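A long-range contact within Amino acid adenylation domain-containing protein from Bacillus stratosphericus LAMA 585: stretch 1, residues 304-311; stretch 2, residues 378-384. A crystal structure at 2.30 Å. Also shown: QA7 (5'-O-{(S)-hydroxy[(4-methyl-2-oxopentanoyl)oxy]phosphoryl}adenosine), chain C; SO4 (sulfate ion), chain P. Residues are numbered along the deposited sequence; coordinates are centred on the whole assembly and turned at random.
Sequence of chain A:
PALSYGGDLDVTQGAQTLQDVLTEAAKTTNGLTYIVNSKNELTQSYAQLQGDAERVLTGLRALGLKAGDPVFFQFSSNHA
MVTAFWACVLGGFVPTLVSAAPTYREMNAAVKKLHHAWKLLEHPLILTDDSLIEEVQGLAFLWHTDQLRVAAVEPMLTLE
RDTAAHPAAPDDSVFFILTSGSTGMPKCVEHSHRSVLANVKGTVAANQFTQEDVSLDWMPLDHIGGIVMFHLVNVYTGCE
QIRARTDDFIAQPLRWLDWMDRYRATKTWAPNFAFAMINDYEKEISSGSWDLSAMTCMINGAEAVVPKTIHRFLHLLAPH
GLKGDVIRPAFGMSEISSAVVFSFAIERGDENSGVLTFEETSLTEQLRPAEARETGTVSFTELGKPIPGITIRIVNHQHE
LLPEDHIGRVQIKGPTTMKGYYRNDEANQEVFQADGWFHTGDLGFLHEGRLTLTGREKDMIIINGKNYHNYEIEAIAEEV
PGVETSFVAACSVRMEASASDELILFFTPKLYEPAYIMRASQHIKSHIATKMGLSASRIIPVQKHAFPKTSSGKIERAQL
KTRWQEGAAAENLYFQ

Stretch 1 (304-311) AVVPKTIH
Stretch 2, residues 378-384: VSFTELG

Residues 304-306 run extended (A304 phi/psi -57/127, V305 -90/114, V306 -91/124) into a helix that begins at P307 and continues beyond H311. V306 is the N-cap residue; its O accepts a bond from I310 N (3.3 Å) and a weak one from T309 N (3.1 Å), while H311 N reaches P307 O at 3.0 Å. Proline suits the first turn, where its missing amide hydrogen costs no helical bond and its phi of -55° is already helical. The other stretch enters as part of a strand already under way before V378; from V378 through T381 phi lies between -125° and -91° and psi between 120° and 147°. The two axes approach to 9.4 Å, with 57° between their N-to-C directions, and P307 CA lies 6.0 Å from T381 CA.

One hydrogen bond joins the stretches: T381 OG1 donates to V305 O at 2.7 Å. With chi1 at -57° (m), the threonine hydroxyl meets a carbonyl in the segment leading into the helix, so a strand side chain satisfies a loop backbone acceptor. T381 OG1 also lies 3.3 Å from P307 CD.

Threonine also offers a methyl. T381 CG2 packs 3.6 Å from V305 CG1 (chi1 t) and 4.3 Å from I310 CD1 (chi1 p, chi2 t), so its polar and apolar branches are both used. V305 CG2 extends the apolar contact to L383 CD2 at 4.2 Å; the leucine's CA-to-CB bond points sideways, but its m,t rotamer brings the tip nearer. L383 CD1 lies 3.6 Å from QA7 N24.

The proline ring, C-gamma exo, rests against the strand, with P307 CG 4.1 Å from S379 O and 4.3 Å from S379 CB. Strand alternation points the CA-to-CB bonds of S379 and T381 toward the first stretch and that of F380 away. Together the stretches bury 240 Å², a compact contact centred on T381.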

ATOM      1  N   ALA A 304      -2.425  18.461   9.601  1.00 43.94           N
ATOM      2  CA  ALA A 304      -3.461  18.973  10.484  1.00 49.85           C
ATOM      3  C   ALA A 304      -3.051  20.318  11.071  1.00 45.68           C
ATOM      4  O   ALA A 304      -1.969  20.456  11.650  1.00 47.50           O
ATOM      5  CB  ALA A 304      -3.740  17.972  11.604  1.00 51.83           C
ATOM      6  N   VAL A 305      -3.923  21.309  10.913  1.00 44.65           N
ATOM      7  CA  VAL A 305      -3.716  22.638  11.478  1.00 48.79           C
ATOM      8  C   VAL A 305      -4.333  22.636  12.872  1.00 50.52           C
ATOM      9  O   VAL A 305      -5.550  22.506  13.021  1.00 42.22           O
ATOM     10  CB  VAL A 305      -4.331  23.730  10.595  1.00 45.71           C
ATOM     11  CG1 VAL A 305      -4.075  25.114  11.189  1.00 44.94           C
ATOM     12  CG2 VAL A 305      -3.774  23.644   9.181  1.00 42.99           C
ATOM     13  N   VAL A 306      -3.492  22.774  13.890  1.00 51.31           N
ATOM     14  CA  VAL A 306      -3.930  22.678  15.286  1.00 50.66           C
ATOM     15  C   VAL A 306      -4.311  24.073  15.756  1.00 50.09           C
ATOM     16  O   VAL A 306      -3.483  24.995  15.678  1.00 52.06           O
ATOM     17  CB  VAL A 306      -2.829  22.079  16.170  1.00 50.56           C
ATOM     18  CG1 VAL A 306      -3.326  21.932  17.599  1.00 52.84           C
ATOM     19  CG2 VAL A 306      -2.371  20.736  15.614  1.00 47.41           C
ATOM     20  N   PRO A 307      -5.539  24.281  16.254  1.00 52.61           N
ATOM     21  CA  PRO A 307      -5.915  25.627  16.720  1.00 51.48           C
ATOM     22  C   PRO A 307      -4.963  26.210  17.752  1.00 55.01           C
ATOM     23  O   PRO A 307      -4.545  27.369  17.627  1.00 56.02           O
ATOM     24  CB  PRO A 307      -7.321  25.409  17.295  1.00 52.58           C
ATOM     25  CG  PRO A 307      -7.856  24.229  16.554  1.00 54.45           C
ATOM     26  CD  PRO A 307      -6.677  23.343  16.283  1.00 50.66           C
ATOM     27  N   LYS A 308      -4.611  25.441  18.781  1.00 54.28           N
ATOM     28  CA  LYS A 308      -3.772  25.992  19.838  1.00 57.03           C
ATOM     29  C   LYS A 308      -2.347  26.258  19.370  1.00 55.36           C
ATOM     30  O   LYS A 308      -1.647  27.060  19.994  1.00 52.33           O
ATOM     31  CB  LYS A 308      -3.777  25.055  21.045  1.00 57.88           C
ATOM     32  CG  LYS A 308      -5.054  25.160  21.868  1.00 72.13           C
ATOM     33  CD  LYS A 308      -5.048  24.219  23.063  1.00 89.54           C
ATOM     34  CE  LYS A 308      -6.177  24.553  24.028  1.00110.39           C
ATOM     35  NZ  LYS A 308      -6.247  23.606  25.175  1.00115.37           N
ATOM     36  N   THR A 309      -1.905  25.619  18.286  1.00 59.12           N
ATOM     37  CA  THR A 309      -0.578  25.905  17.753  1.00 48.85           C
ATOM     38  C   THR A 309      -0.544  27.274  17.083  1.00 52.98           C
ATOM     39  O   THR A 309       0.369  28.073  17.324  1.00 53.93           O
ATOM     40  CB  THR A 309      -0.163  24.816  16.761  1.00 52.27           C
ATOM     41  OG1 THR A 309      -0.009  23.568  17.446  1.00 59.41           O
ATOM     42  CG2 THR A 309       1.147  25.176  16.076  1.00 50.89           C
ATOM     43  N   ILE A 310      -1.535  27.563  16.238  1.00 50.77           N
ATOM     44  CA  ILE A 310      -1.535  28.829  15.513  1.00 51.96           C
ATOM     45  C   ILE A 310      -1.825  29.986  16.459  1.00 55.50           C
ATOM     46  O   ILE A 310      -1.252  31.073  16.322  1.00 48.74           O
ATOM     47  CB  ILE A 310      -2.538  28.786  14.344  1.00 50.52           C
ATOM     48  CG1 ILE A 310      -3.950  28.487  14.847  1.00 56.99           C
ATOM     49  CG2 ILE A 310      -2.106  27.755  13.313  1.00 55.43           C
ATOM     50  CD1 ILE A 310      -4.970  28.306  13.733  1.00 57.42           C
ATOM     51  N   HIS A 311      -2.715  29.780  17.434  1.00 57.78           N
ATOM     52  CA  HIS A 311      -3.033  30.852  18.371  1.00 56.17           C
ATOM     53  C   HIS A 311      -1.816  31.217  19.210  1.00 62.08           C
ATOM     54  O   HIS A 311      -1.505  32.400  19.395  1.00 56.08           O
ATOM     55  CB  HIS A 311      -4.199  30.445  19.269  1.00 54.42           C
ATOM     56  CG  HIS A 311      -4.619  31.517  20.226  1.00 76.18           C
ATOM     57  ND1 HIS A 311      -4.441  31.412  21.590  1.00 78.42           N
ATOM     58  CD2 HIS A 311      -5.196  32.724  20.015  1.00 77.35           C
ATOM     59  CE1 HIS A 311      -4.898  32.503  22.177  1.00 82.13           C
ATOM     60  NE2 HIS A 311      -5.363  33.315  21.244  1.00 82.13           N
ATOM     61  N   VAL A 378     -14.225  18.265  20.379  1.00 75.32           N
ATOM     62  CA  VAL A 378     -13.124  18.311  19.427  1.00 64.69           C
ATOM     63  C   VAL A 378     -13.176  19.647  18.705  1.00 64.09           C
ATOM     64  O   VAL A 378     -14.259  20.143  18.377  1.00 62.40           O
ATOM     65  CB  VAL A 378     -13.183  17.150  18.414  1.00 68.29           C
ATOM     66  CG1 VAL A 378     -12.995  15.821  19.122  1.00 79.89           C
ATOM     67  CG2 VAL A 378     -14.505  17.170  17.653  1.00 70.42           C
ATOM     68  N   SER A 379     -12.004  20.226  18.459  1.00 62.04           N
ATOM     69  CA  SER A 379     -11.877  21.498  17.765  1.00 57.15           C
ATOM     70  C   SER A 379     -11.116  21.283  16.466  1.00 58.66           C
ATOM     71  O   SER A 379     -10.016  20.719  16.470  1.00 61.36           O
ATOM     72  CB  SER A 379     -11.157  22.533  18.634  1.00 61.46           C
ATOM     73  OG  SER A 379     -11.968  22.932  19.726  1.00 63.39           O
ATOM     74  N   PHE A 380     -11.702  21.736  15.362  1.00 56.99           N
ATOM     75  CA  PHE A 380     -11.088  21.639  14.049  1.00 55.79           C
ATOM     76  C   PHE A 380     -10.842  23.032  13.488  1.00 54.69           C
ATOM     77  O   PHE A 380     -11.605  23.968  13.742  1.00 54.18           O
ATOM     78  CB  PHE A 380     -11.970  20.848  13.077  1.00 53.42           C
ATOM     79  CG  PHE A 380     -12.266  19.447  13.524  1.00 51.70           C
ATOM     80  CD1 PHE A 380     -11.288  18.469  13.474  1.00 56.22           C
ATOM     81  CD2 PHE A 380     -13.527  19.103  13.978  1.00 61.12           C
ATOM     82  CE1 PHE A 380     -11.561  17.171  13.879  1.00 51.18           C
ATOM     83  CE2 PHE A 380     -13.804  17.810  14.380  1.00 57.28           C
ATOM     84  CZ  PHE A 380     -12.816  16.846  14.333  1.00 53.19           C
ATOM     85  N   THR A 381      -9.769  23.156  12.716  1.00 45.00           N
ATOM     86  CA  THR A 381      -9.443  24.400  12.037  1.00 55.55           C
ATOM     87  C   THR A 381     -10.079  24.393  10.653  1.00 51.98           C
ATOM     88  O   THR A 381      -9.779  23.519   9.832  1.00 50.84           O
ATOM     89  CB  THR A 381      -7.931  24.579  11.926  1.00 51.33           C
ATOM     90  OG1 THR A 381      -7.346  24.544  13.233  1.00 49.41           O
ATOM     91  CG2 THR A 381      -7.603  25.904  11.240  1.00 47.85           C
ATOM     92  N   GLU A 382     -10.956  25.362  10.397  1.00 52.86           N
ATOM     93  CA  GLU A 382     -11.527  25.508   9.066  1.00 47.97           C
ATOM     94  C   GLU A 382     -10.425  25.798   8.057  1.00 47.62           C
ATOM     95  O   GLU A 382      -9.487  26.552   8.333  1.00 47.63           O
ATOM     96  CB  GLU A 382     -12.564  26.632   9.047  1.00 49.83           C
ATOM     97  CG  GLU A 382     -13.822  26.339   9.848  1.00 55.31           C
ATOM     98  CD  GLU A 382     -14.883  27.417   9.687  1.00 59.57           C
ATOM     99  OE1 GLU A 382     -14.832  28.427  10.423  1.00 62.72           O
ATOM    100  OE2 GLU A 382     -15.764  27.258   8.817  1.00 57.37           O
ATOM    101  N   LEU A 383     -10.537  25.187   6.880  1.00 44.09           N
ATOM    102  CA  LEU A 383      -9.562  25.370   5.817  1.00 38.85           C
ATOM    103  C   LEU A 383     -10.090  26.238   4.684  1.00 38.62           C
ATOM    104  O   LEU A 383      -9.354  26.505   3.727  1.00 40.01           O
ATOM    105  CB  LEU A 383      -9.105  24.006   5.285  1.00 38.55           C
ATOM    106  CG  LEU A 383      -8.541  23.074   6.367  1.00 41.78           C
ATOM    107  CD1 LEU A 383      -8.007  21.784   5.760  1.00 41.07           C
ATOM    108  CD2 LEU A 383      -7.448  23.760   7.189  1.00 43.23           C
ATOM    109  N   GLY A 384     -11.335  26.694   4.769  1.00 42.31           N
ATOM    110  CA  GLY A 384     -11.821  27.764   3.919  1.00 43.72           C
ATOM    111  C   GLY A 384     -12.549  27.270   2.685  1.00 42.33           C
ATOM    112  O   GLY A 384     -12.752  26.073   2.462  1.00 47.06           O
TER
HETATM  113  C01 QA7 C 701      -1.445  23.401   1.188  1.00 44.33           C
HETATM  114  C02 QA7 C 701      -0.313  22.569   0.716  1.00 40.95           C
HETATM  115  C03 QA7 C 701       0.151  23.042  -0.635  1.00 43.30           C
HETATM  116  C04 QA7 C 701      -0.787  21.157   0.841  1.00 43.01           C
HETATM  117  C05 QA7 C 701      -0.425  20.195  -0.246  1.00 44.10           C
HETATM  118  C06 QA7 C 701       0.210  18.893   0.115  1.00 42.01           C
HETATM  119  C10 QA7 C 701      -1.405  15.855   0.579  1.00 43.28           C
HETATM  120  C11 QA7 C 701      -1.994  15.343   1.712  1.00 47.53           C
HETATM  121  C12 QA7 C 701      -3.565  15.544   1.629  1.00 49.13           C
HETATM  122  C13 QA7 C 701      -3.918  15.618   2.798  1.00 49.35           C
HETATM  123  C14 QA7 C 701      -2.649  16.225   3.655  1.00 50.13           C
HETATM  124  C16 QA7 C 701      -2.612  18.577   3.293  1.00 47.33           C
HETATM  125  C18 QA7 C 701      -3.684  19.306   4.985  1.00 44.48           C
HETATM  126  C19 QA7 C 701      -4.335  20.010   5.993  1.00 39.75           C
HETATM  127  C21 QA7 C 701      -4.830  18.094   7.025  1.00 45.70           C
HETATM  128  C23 QA7 C 701      -3.645  17.980   5.075  1.00 44.86           C
HETATM  129  N15 QA7 C 701      -2.957  17.551   4.009  1.00 45.42           N
HETATM  130  N17 QA7 C 701      -3.046  19.658   3.871  1.00 46.52           N
HETATM  131  N20 QA7 C 701      -4.887  19.375   6.969  1.00 47.49           N
HETATM  132  N22 QA7 C 701      -4.237  17.394   6.127  1.00 47.65           N
HETATM  133  N24 QA7 C 701      -4.399  21.406   5.920  1.00 43.04           N
HETATM  134  O07 QA7 C 701       0.449  17.928  -0.798  1.00 48.97           O
HETATM  135  O09 QA7 C 701      -0.039  15.676   0.573  1.00 48.93           O
HETATM  136  O25 QA7 C 701      -1.638  16.159   2.914  1.00 45.76           O
HETATM  137  O26 QA7 C 701      -4.176  14.363   3.457  1.00 51.27           O
HETATM  138  O27 QA7 C 701      -4.338  14.518   0.847  1.00 49.27           O
HETATM  139  O28 QA7 C 701       2.202  16.354  -0.364  1.00 59.20           O
HETATM  140  O29 QA7 C 701       0.558  15.709  -1.732  1.00 42.14           O
HETATM  141  O30 QA7 C 701       0.494  18.723   1.192  1.00 45.83           O
HETATM  142  O31 QA7 C 701      -0.675  20.445  -1.324  1.00 46.39           O
HETATM  143  P08 QA7 C 701       0.799  16.402  -0.541  1.00 53.97           P
HETATM  144  S   SO4 P 714      -1.117  14.975  10.379  1.00100.99           S
HETATM  145  O1  SO4 P 714      -1.700  15.467   9.191  1.00 60.59           O
HETATM  146  O2  SO4 P 714      -1.520  13.633  10.549  1.00149.98           O
HETATM  147  O3  SO4 P 714       0.294  15.023  10.316  1.00 79.20           O
HETATM  148  O4  SO4 P 714      -1.552  15.712  11.502  1.00 80.34           O